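Local coordinates for ribosomal protein L11 methyltransferase (PDB 3GRZ) that probably trimethylates lysine residues of ribosomal protein L11 with S-adenosyl-L-methionine as methyl donor, this chain being its C-terminal methyltransferase part, at residues L49-I54 and G72-A77; V64-T69 and L128-I133; S85-D90 and A112-S117; E136-L141 and V155-I160. All blocks are in the same frame, centred on the assembly; numbering follows the deposited sequence.

Contact 1: L49-I54 and G72-A77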
# COMPACT_ATOMS: atom_id res chain seq x y z
N LEU B 49 6.53 -1.44 4.36
CA LEU B 49 6.78 -0.55 3.21
C LEU B 49 7.01 -1.37 1.95
O LEU B 49 6.39 -1.12 0.91
CB LEU B 49 7.95 0.42 3.48
CG LEU B 49 7.76 1.38 4.68
CD1 LEU B 49 8.88 2.40 4.78
CD2 LEU B 49 6.39 2.06 4.64
N ALA B 50 7.87 -2.38 2.07
CA ALA B 50 8.15 -3.30 0.95
C ALA B 50 6.87 -4.01 0.49
O ALA B 50 6.57 -4.04 -0.71
CB ALA B 50 9.23 -4.30 1.34
N MET B 51 6.08 -4.52 1.44
CA MET B 51 4.80 -5.17 1.13
C MET B 51 3.79 -4.31 0.41
O MET B 51 3.09 -4.79 -0.49
CB MET B 51 4.13 -5.75 2.40
CG MET B 51 4.80 -6.98 2.96
SD MET B 51 4.89 -8.34 1.78
CE MET B 51 3.28 -8.23 0.95
N LEU B 52 3.68 -3.04 0.81
CA LEU B 52 2.78 -2.08 0.14
C LEU B 52 3.22 -1.85 -1.31
O LEU B 52 2.38 -1.75 -2.20
CB LEU B 52 2.72 -0.74 0.89
CG LEU B 52 2.04 -0.76 2.26
CD1 LEU B 52 2.13 0.61 2.95
CD2 LEU B 52 0.59 -1.24 2.15
N GLY B 53 4.53 -1.80 -1.52
CA GLY B 53 5.08 -1.72 -2.88
C GLY B 53 4.75 -2.94 -3.73
O GLY B 53 4.48 -2.81 -4.93
N ILE B 54 4.81 -4.13 -3.12
CA ILE B 54 4.50 -5.38 -3.83
C ILE B 54 3.01 -5.43 -4.16
O ILE B 54 2.62 -5.78 -5.28
CB ILE B 54 4.93 -6.64 -3.05
CG1 ILE B 54 6.44 -6.66 -2.82
CG2 ILE B 54 4.52 -7.93 -3.79
CD1 ILE B 54 6.90 -7.74 -1.82
N GLY B 72 12.86 -14.82 4.37
CA GLY B 72 12.07 -15.20 3.19
C GLY B 72 10.70 -14.55 3.13
O GLY B 72 9.92 -14.83 2.23
N ILE B 73 10.38 -13.68 4.10
CA ILE B 73 9.04 -13.09 4.23
C ILE B 73 8.51 -12.48 2.90
O ILE B 73 7.39 -12.80 2.48
CB ILE B 73 8.95 -12.06 5.43
CG1 ILE B 73 7.58 -11.40 5.54
CG2 ILE B 73 10.04 -10.97 5.37
CD1 ILE B 73 6.47 -12.34 5.90
N LEU B 74 9.32 -11.64 2.26
CA LEU B 74 8.89 -10.97 1.03
C LEU B 74 8.77 -11.93 -0.16
O LEU B 74 7.84 -11.79 -0.96
CB LEU B 74 9.80 -9.79 0.70
CG LEU B 74 9.95 -8.67 1.74
CD1 LEU B 74 10.90 -7.59 1.22
CD2 LEU B 74 8.61 -8.06 2.16
N ALA B 75 9.67 -12.91 -0.25
CA ALA B 75 9.56 -13.95 -1.29
C ALA B 75 8.26 -14.73 -1.11
O ALA B 75 7.55 -14.98 -2.08
CB ALA B 75 10.77 -14.90 -1.24
N ILE B 76 7.94 -15.07 0.13
CA ILE B 76 6.71 -15.81 0.45
C ILE B 76 5.45 -14.98 0.12
O ILE B 76 4.51 -15.48 -0.48
CB ILE B 76 6.70 -16.25 1.93
CG1 ILE B 76 7.76 -17.35 2.15
CG2 ILE B 76 5.31 -16.76 2.38
CD1 ILE B 76 8.21 -17.49 3.62
N ALA B 77 5.45 -13.72 0.52
CA ALA B 77 4.35 -12.82 0.24
C ALA B 77 4.15 -12.61 -1.25
O ALA B 77 3.02 -12.62 -1.73
CB ALA B 77 4.59 -11.52 0.91
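The backbones of helical segments 49-54 and 72-77 come nearest at Met-51 and Leu-74, whose CA atoms are 7.1 Å apart. The two short helix axes run almost parallel, crossing at -23° with 10.7 Å between them, and Gly-72 holds the N-cap position of the second helix. Leu-74 reaches into the space between the helices with both of its methyls. CD1 rests on Ala-50 CB at 3.7 Å. CD2 lies against Met-51 SD, also at 3.7 Å, and a little further off meets Ile-54 CD1. The Met-51 and Leu-74 side chains run antiparallel past one another, which brings the sulfur alongside the leucine methyl. Bends at chi2 (-58°) and chi3 (-39°) fold the thioether over Ala-77, whose CB takes SD at a tight 3.3 Å and CE at 3.5 Å. An alanine in place of Met-51 would probably open a gap here, leaving Ala-77 CB and one flank of Leu-74 without their sulfur neighbour. Leu-81 also packs on Met-51 and Ile-54, while the outer side of helix 44-57 carries Leu-49 and Leu-52 onto Leu-181 of the second subunit. Both helices cover one face of the Rossmann-like sheet. No hydrogen bond joins the segments: the helices meet here through buried van der Waals packing alone, beside Asn-132 and Thr-47, two predicted S-adenosyl-L-methionine-binding residues.

Contact 2: V64-T69 and L128-I133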
# COMPACT_ATOMS: atom_id res chain seq x y z
N VAL B 64 9.86 -12.51 -10.04
CA VAL B 64 10.38 -11.77 -8.89
C VAL B 64 11.75 -12.28 -8.47
O VAL B 64 11.96 -13.50 -8.45
CB VAL B 64 9.40 -11.87 -7.66
CG1 VAL B 64 9.96 -11.14 -6.43
CG2 VAL B 64 8.00 -11.36 -8.00
N ALA B 65 12.66 -11.35 -8.17
CA ALA B 65 13.86 -11.65 -7.38
C ALA B 65 13.76 -10.88 -6.08
O ALA B 65 13.57 -9.67 -6.09
CB ALA B 65 15.14 -11.27 -8.12
N ASP B 66 13.87 -11.61 -4.96
CA ASP B 66 13.92 -11.02 -3.63
C ASP B 66 15.35 -11.11 -3.14
O ASP B 66 15.84 -12.19 -2.82
CB ASP B 66 12.96 -11.76 -2.69
CG ASP B 66 13.01 -11.23 -1.24
OD1 ASP B 66 13.47 -10.09 -1.01
OD2 ASP B 66 12.57 -11.98 -0.32
N VAL B 67 16.01 -9.96 -3.09
CA VAL B 67 17.45 -9.90 -2.82
C VAL B 67 17.67 -9.62 -1.34
O VAL B 67 17.07 -8.70 -0.80
CB VAL B 67 18.12 -8.80 -3.69
CG1 VAL B 67 19.61 -8.70 -3.40
CG2 VAL B 67 17.90 -9.07 -5.17
N GLY B 68 18.52 -10.42 -0.69
CA GLY B 68 18.74 -10.28 0.75
C GLY B 68 17.55 -10.80 1.53
O GLY B 68 17.09 -10.17 2.48
N THR B 69 17.05 -11.96 1.12
CA THR B 69 15.74 -12.46 1.54
C THR B 69 15.55 -12.65 3.07
O THR B 69 14.42 -12.58 3.57
CB THR B 69 15.35 -13.75 0.74
OG1 THR B 69 13.95 -14.00 0.86
CG2 THR B 69 16.12 -14.97 1.24
N LEU B 128 10.22 -7.82 -11.48
CA LEU B 128 10.18 -7.16 -10.18
C LEU B 128 11.38 -7.58 -9.32
O LEU B 128 11.58 -8.76 -9.05
CB LEU B 128 8.85 -7.45 -9.48
CG LEU B 128 8.60 -6.75 -8.14
CD1 LEU B 128 8.31 -5.28 -8.38
CD2 LEU B 128 7.43 -7.41 -7.42
N ILE B 129 12.20 -6.61 -8.93
CA ILE B 129 13.30 -6.88 -8.03
C ILE B 129 12.98 -6.19 -6.71
O ILE B 129 12.68 -5.00 -6.68
CB ILE B 129 14.67 -6.42 -8.63
CG1 ILE B 129 14.97 -7.22 -9.91
CG2 ILE B 129 15.78 -6.59 -7.59
CD1 ILE B 129 16.25 -6.83 -10.63
N VAL B 130 13.00 -6.95 -5.61
CA VAL B 130 12.63 -6.44 -4.29
C VAL B 130 13.84 -6.60 -3.38
O VAL B 130 14.51 -7.64 -3.41
CB VAL B 130 11.41 -7.20 -3.68
CG1 VAL B 130 11.00 -6.59 -2.36
CG2 VAL B 130 10.22 -7.20 -4.63
N ALA B 131 14.12 -5.58 -2.57
CA ALA B 131 15.27 -5.62 -1.65
C ALA B 131 15.01 -4.78 -0.41
O ALA B 131 14.94 -3.55 -0.50
CB ALA B 131 16.54 -5.14 -2.36
N ASN B 132 14.84 -5.44 0.73
CA ASN B 132 14.76 -4.78 2.02
C ASN B 132 16.08 -5.00 2.73
O ASN B 132 16.22 -5.91 3.55
CB ASN B 132 13.59 -5.30 2.87
CG ASN B 132 13.44 -4.57 4.19
OD1 ASN B 132 14.04 -3.53 4.41
ND2 ASN B 132 12.64 -5.13 5.08
N ILE B 133 17.05 -4.16 2.39
CA ILE B 133 18.39 -4.26 2.94
C ILE B 133 18.91 -2.84 3.17
O ILE B 133 18.35 -1.86 2.65
CB ILE B 133 19.35 -5.09 2.02
CG1 ILE B 133 19.37 -4.53 0.60
CG2 ILE B 133 18.95 -6.59 1.98
CD1 ILE B 133 20.07 -5.42 -0.45
O HOH W 1 14.84 -8.32 0.67
O HOH W 2 15.12 -8.49 3.48
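Val-130 N bonds to Ala-65 O (2.8 Å) in the middle of two parallel neighbouring strands. Ala-65 N donates to Leu-128 O (2.9 Å) before it, and Val-67 N to Val-130 O (2.8 Å) after it; the last is nearly straight at 175°. CA-H...O contacts from Val-64, Ile-129 and Asp-66 fill in between.

Apolar side chains meet on both faces. Val-64 and Leu-128 run alongside each other in the same direction, with CG2 of the valine 4.0 Å from CD2 of the leucine. On the other face the Val-67 and Ile-129 side chains cross at an angle, their CG2 methyls 4.1 Å apart. Leu-74 of helix 73-80 covers Val-130 and Asp-66, and Leu-138 and Leu-141 of helix 135-145 cover Ala-131.

Here, at the carboxyl ends of central strands in a Rossmann-like methyltransferase sheet, the chain enters the glycine-rich turn; Gly-68 and Asn-132 are predicted to bind S-adenosyl-L-methionine. Gly-68 has positive phi, and its CA lies against Ile-133 CG2.

Past the last direct bond the strands part and water bridges them. Asp-66 CG stands anti to the backbone N (chi1 177°), on the side of this opening. One water is held by Asp-66 OD1 (2.8 Å), Val-67 O and Asn-132 N; a second joins Gly-68 O to Asn-132 O. Thr-69 OG1 donates to Asp-66 OD2 (2.7 Å) from above the carboxylate plane. An alanine at Asp-66 would probably set the Thr-69 hydroxyl free to turn and deprive the first water of one anchor. Asn-132 ND2 is bonded to Thr-46 OG1.

Contact 3: S85-D90 and A112-S117. With GOL (glycerol), chain E.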
# COMPACT_ATOMS: atom_id res chain seq x y z
N SER B 85 6.97 -16.30 -10.80
CA SER B 85 8.08 -17.09 -10.28
C SER B 85 8.76 -16.25 -9.21
O SER B 85 8.64 -15.03 -9.21
CB SER B 85 9.08 -17.46 -11.38
OG SER B 85 9.73 -16.31 -11.88
N VAL B 86 9.45 -16.92 -8.30
CA VAL B 86 10.19 -16.24 -7.23
C VAL B 86 11.57 -16.86 -7.05
O VAL B 86 11.70 -18.07 -6.83
CB VAL B 86 9.45 -16.24 -5.85
CG1 VAL B 86 10.19 -15.37 -4.85
CG2 VAL B 86 8.01 -15.74 -5.97
N LEU B 87 12.60 -16.02 -7.17
CA LEU B 87 13.94 -16.37 -6.75
C LEU B 87 14.26 -15.54 -5.51
O LEU B 87 14.08 -14.32 -5.51
CB LEU B 87 14.97 -16.09 -7.84
CG LEU B 87 16.44 -16.24 -7.41
CD1 LEU B 87 16.79 -17.72 -7.07
CD2 LEU B 87 17.37 -15.71 -8.49
N ALA B 88 14.71 -16.21 -4.46
CA ALA B 88 15.12 -15.53 -3.24
C ALA B 88 16.63 -15.75 -3.04
O ALA B 88 17.11 -16.89 -3.10
CB ALA B 88 14.32 -16.07 -2.05
N THR B 89 17.37 -14.65 -2.83
CA THR B 89 18.82 -14.73 -2.65
C THR B 89 19.29 -14.19 -1.29
O THR B 89 18.66 -13.28 -0.74
CB THR B 89 19.63 -14.01 -3.77
OG1 THR B 89 19.60 -12.60 -3.56
CG2 THR B 89 19.09 -14.33 -5.15
N ASP B 90 20.37 -14.76 -0.77
CA ASP B 90 21.07 -14.20 0.40
C ASP B 90 22.45 -14.84 0.52
O ASP B 90 22.72 -15.84 -0.14
CB ASP B 90 20.27 -14.39 1.69
CG ASP B 90 20.42 -13.21 2.68
OD1 ASP B 90 21.52 -12.63 2.80
OD2 ASP B 90 19.43 -12.85 3.34
N ALA B 112 12.47 -20.68 -5.59
CA ALA B 112 13.88 -20.96 -5.89
C ALA B 112 14.79 -20.15 -4.98
O ALA B 112 14.53 -18.99 -4.70
CB ALA B 112 14.19 -20.66 -7.34
N LEU B 113 15.86 -20.79 -4.51
CA LEU B 113 16.80 -20.17 -3.59
C LEU B 113 18.21 -20.18 -4.16
O LEU B 113 18.64 -21.17 -4.74
CB LEU B 113 16.78 -20.87 -2.23
CG LEU B 113 15.42 -20.96 -1.50
CD1 LEU B 113 15.48 -21.97 -0.35
CD2 LEU B 113 14.98 -19.61 -0.98
N GLN B 114 18.92 -19.07 -4.01
CA GLN B 114 20.31 -19.03 -4.43
C GLN B 114 21.15 -18.34 -3.38
O GLN B 114 20.84 -17.22 -2.95
CB GLN B 114 20.46 -18.39 -5.81
CG GLN B 114 21.87 -18.47 -6.41
CD GLN B 114 21.92 -17.94 -7.82
OE1 GLN B 114 20.89 -17.77 -8.46
NE2 GLN B 114 23.12 -17.66 -8.32
N LYS B 115 22.20 -19.03 -2.94
CA LYS B 115 23.15 -18.48 -2.00
C LYS B 115 24.18 -17.69 -2.79
O LYS B 115 25.05 -18.26 -3.46
CB LYS B 115 23.80 -19.59 -1.18
CG LYS B 115 24.67 -19.09 -0.05
CD LYS B 115 25.43 -20.26 0.57
CE LYS B 115 26.30 -19.80 1.72
NZ LYS B 115 27.45 -18.99 1.26
N THR B 116 24.06 -16.37 -2.71
CA THR B 116 24.84 -15.45 -3.52
C THR B 116 24.72 -14.03 -2.98
O THR B 116 23.73 -13.68 -2.34
CB THR B 116 24.47 -15.51 -5.04
OG1 THR B 116 25.44 -14.77 -5.78
CG2 THR B 116 23.05 -14.96 -5.35
N SER B 117 25.75 -13.23 -3.25
CA SER B 117 25.77 -11.84 -2.87
C SER B 117 25.11 -10.97 -3.94
O SER B 117 25.58 -10.93 -5.08
CB SER B 117 27.21 -11.39 -2.61
OG SER B 117 27.23 -10.06 -2.12
C1 GOL E . 23.22 -9.41 2.07
O1 GOL E . 22.03 -9.43 2.83
C2 GOL E . 22.88 -9.40 0.58
O2 GOL E . 22.08 -10.52 0.25
C3 GOL E . 24.14 -9.40 -0.29
O3 GOL E . 25.25 -8.78 0.33
O HOH W 3 21.87 -11.67 -2.32
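Leu-87 pairs with Ala-112, and Asp-90 with Lys-115, in a parallel register whose short strand axes lie 4.7 Å apart at 23°. The two strands and helix 93-105 form a beta-alpha-beta unit at one side of the Rossmann-like sheet, where 112-115 is an edge strand. Backbone bonds step from one strand to the other: Ala-88 N to Ala-112 O is short (2.8 Å), Asp-90 N to Gln-114 O is weak, and Thr-116 N reaches Asp-90 O at 2.9 Å from well above the carbonyl plane.

On one face Leu-87, its CG anti to the backbone N (chi1 172°) and so leaning toward Gln-114, fits CD1 between Ala-112 CB and Gln-114 CB, 3.9 Å from each, while Gln-114 NE2 is bonded to Asp-121 O. Thr-89 CB meets Thr-116 CG2 further along. Ala-88 CB touches Leu-113 CD2 (3.8 Å) on the opposite face, under helix 93-105, which supplies Met-96 and Ala-99.

Asp-90, predicted to bind S-adenosyl-L-methionine, closes its strand. Its OD2 is fixed by Gly-70 N and Ser-95 OG; its OD1 takes a bond from O1 of a glycerol, probably from the crystallisation liquor, at 3.2 Å and a weak one from O2. This is consistent with an acidic residue here gripping the cofactor ribose, as in related methyltransferases. A water beside the glycerol accepts from Thr-89 OG1 and donates to Thr-116 O, each at 2.7 Å.

Contact 4: E136-L141 and V155-I160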
# COMPACT_ATOMS: atom_id res chain seq x y z
N GLU B 136 23.73 1.12 2.25
CA GLU B 136 25.08 0.93 1.68
C GLU B 136 25.19 -0.32 0.80
O GLU B 136 25.93 -0.32 -0.18
CB GLU B 136 26.20 0.98 2.72
CG GLU B 136 26.03 0.12 3.96
CD GLU B 136 25.34 0.87 5.08
OE1 GLU B 136 26.00 1.69 5.77
OE2 GLU B 136 24.13 0.63 5.24
N ILE B 137 24.42 -1.36 1.13
CA ILE B 137 24.33 -2.56 0.30
C ILE B 137 23.46 -2.27 -0.93
O ILE B 137 23.78 -2.71 -2.04
CB ILE B 137 23.78 -3.78 1.09
CG1 ILE B 137 24.54 -3.93 2.42
CG2 ILE B 137 23.91 -5.07 0.27
CD1 ILE B 137 23.80 -4.78 3.45
N LEU B 138 22.38 -1.51 -0.73
CA LEU B 138 21.55 -1.05 -1.86
C LEU B 138 22.35 -0.28 -2.92
O LEU B 138 22.13 -0.48 -4.12
CB LEU B 138 20.36 -0.20 -1.40
CG LEU B 138 19.22 -0.93 -0.69
CD1 LEU B 138 18.23 0.10 -0.16
CD2 LEU B 138 18.54 -1.92 -1.61
N LEU B 139 23.28 0.56 -2.46
CA LEU B 139 24.20 1.28 -3.34
C LEU B 139 25.03 0.35 -4.23
O LEU B 139 25.30 0.67 -5.38
CB LEU B 139 25.11 2.24 -2.55
CG LEU B 139 24.43 3.46 -1.89
CD1 LEU B 139 25.36 4.18 -0.93
CD2 LEU B 139 23.86 4.44 -2.92
N ASP B 140 25.40 -0.82 -3.70
CA ASP B 140 26.06 -1.86 -4.50
C ASP B 140 25.10 -2.60 -5.43
O ASP B 140 25.50 -3.07 -6.50
CB ASP B 140 26.80 -2.86 -3.60
CG ASP B 140 27.96 -2.22 -2.84
OD1 ASP B 140 28.52 -1.22 -3.33
OD2 ASP B 140 28.30 -2.73 -1.74
N LEU B 141 23.83 -2.69 -5.03
CA LEU B 141 22.80 -3.35 -5.85
C LEU B 141 22.40 -2.50 -7.05
O LEU B 141 22.13 -3.04 -8.12
CB LEU B 141 21.55 -3.70 -5.01
CG LEU B 141 20.40 -4.40 -5.73
CD1 LEU B 141 20.82 -5.77 -6.33
CD2 LEU B 141 19.21 -4.56 -4.81
N VAL B 155 11.17 -2.04 -9.44
CA VAL B 155 12.08 -2.31 -8.34
C VAL B 155 11.42 -1.76 -7.07
O VAL B 155 10.85 -0.66 -7.08
CB VAL B 155 13.51 -1.72 -8.58
CG1 VAL B 155 14.41 -1.92 -7.39
CG2 VAL B 155 14.21 -2.40 -9.77
N ILE B 156 11.46 -2.54 -5.99
CA ILE B 156 11.03 -2.06 -4.68
C ILE B 156 12.18 -2.15 -3.68
O ILE B 156 12.71 -3.24 -3.45
CB ILE B 156 9.84 -2.88 -4.15
CG1 ILE B 156 8.69 -2.83 -5.15
CG2 ILE B 156 9.41 -2.37 -2.76
CD1 ILE B 156 7.76 -3.97 -5.01
N PHE B 157 12.56 -1.00 -3.13
CA PHE B 157 13.56 -0.93 -2.07
C PHE B 157 12.90 -0.58 -0.77
O PHE B 157 11.99 0.24 -0.73
CB PHE B 157 14.61 0.16 -2.32
CG PHE B 157 15.63 -0.17 -3.38
CD1 PHE B 157 15.73 -1.46 -3.92
CD2 PHE B 157 16.53 0.80 -3.81
CE1 PHE B 157 16.69 -1.77 -4.88
CE2 PHE B 157 17.51 0.51 -4.78
CZ PHE B 157 17.58 -0.77 -5.32
N SER B 158 13.39 -1.19 0.31
CA SER B 158 13.03 -0.76 1.65
C SER B 158 14.28 -0.91 2.51
O SER B 158 15.32 -1.40 2.03
CB SER B 158 11.88 -1.59 2.19
OG SER B 158 11.36 -0.97 3.35
N GLY B 159 14.20 -0.46 3.76
CA GLY B 159 15.33 -0.51 4.69
C GLY B 159 16.24 0.70 4.59
O GLY B 159 17.35 0.68 5.11
N ILE B 160 15.77 1.76 3.92
CA ILE B 160 16.55 2.99 3.74
C ILE B 160 16.31 3.94 4.90
O ILE B 160 15.18 4.40 5.09
CB ILE B 160 16.19 3.72 2.42
CG1 ILE B 160 16.48 2.82 1.23
CG2 ILE B 160 16.97 5.04 2.27
CD1 ILE B 160 15.65 3.14 -0.02
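Leu-138 lays its CD2 methyl on the ring of Phe-157 in a CH-pi contact. The methyl stands 3.6 Å from the ring centroid and only 10° off the normal, so it sits over the centre of the face. Leu-138 CG stands anti to the carbonyl carbon (chi1 -72°), directed at the strand; CD2 goes to the ring and CD1 to Ile-160.

Further apolar contacts flank this one. Leu-138 CD1 packs on Ile-160 CG1 at 3.5 Å, the two side chains crossing at about a right angle, and also lies 3.9 Å from Ser-158 O. One turn along the helix, Leu-141 CD2 comes obliquely to the same ring, 3.8 Å from Phe-157 CE1. Ile-168 of helix 165-174 packs on both Leu-138 and Ile-160, and Ile-193 of strand 188-195 on Phe-157.

Ser-158 CB points away from the helix, and the OG it carries bonds to Thr-46 O, near the predicted cofactor-binding Asn-132. No hydrogen bond links the two segments. The helix runs against the strand, 145° between their directions and 9.4 Å between axes, as expected for the crossover helix of a beta-alpha-beta unit packed on its own sheet in a Rossmann-like methyltransferase.

From the N terminus, helix 44-57 comes first, and contact 1 closes a short loop by bringing it against helix 73-80. Strand 63-67, which opens contact 2, lies inside that loop, so the two contacts cross: contact 2 closes only when the chain returns as strand 126-132. Contact 3 is nested within this longer loop and adds strands 85-90 and 112-115 on one flank of the sheet. Contact 4 follows in series, folding helix 135-145 back on strand 153-161. Ala-75, packed on Val-86 and Ala-88, ties contact 1 to contact 3. Strand 85-90 bonds to 63-67, and 153-161 to 126-132, which makes contacts 2, 3 and 4 share one sheet.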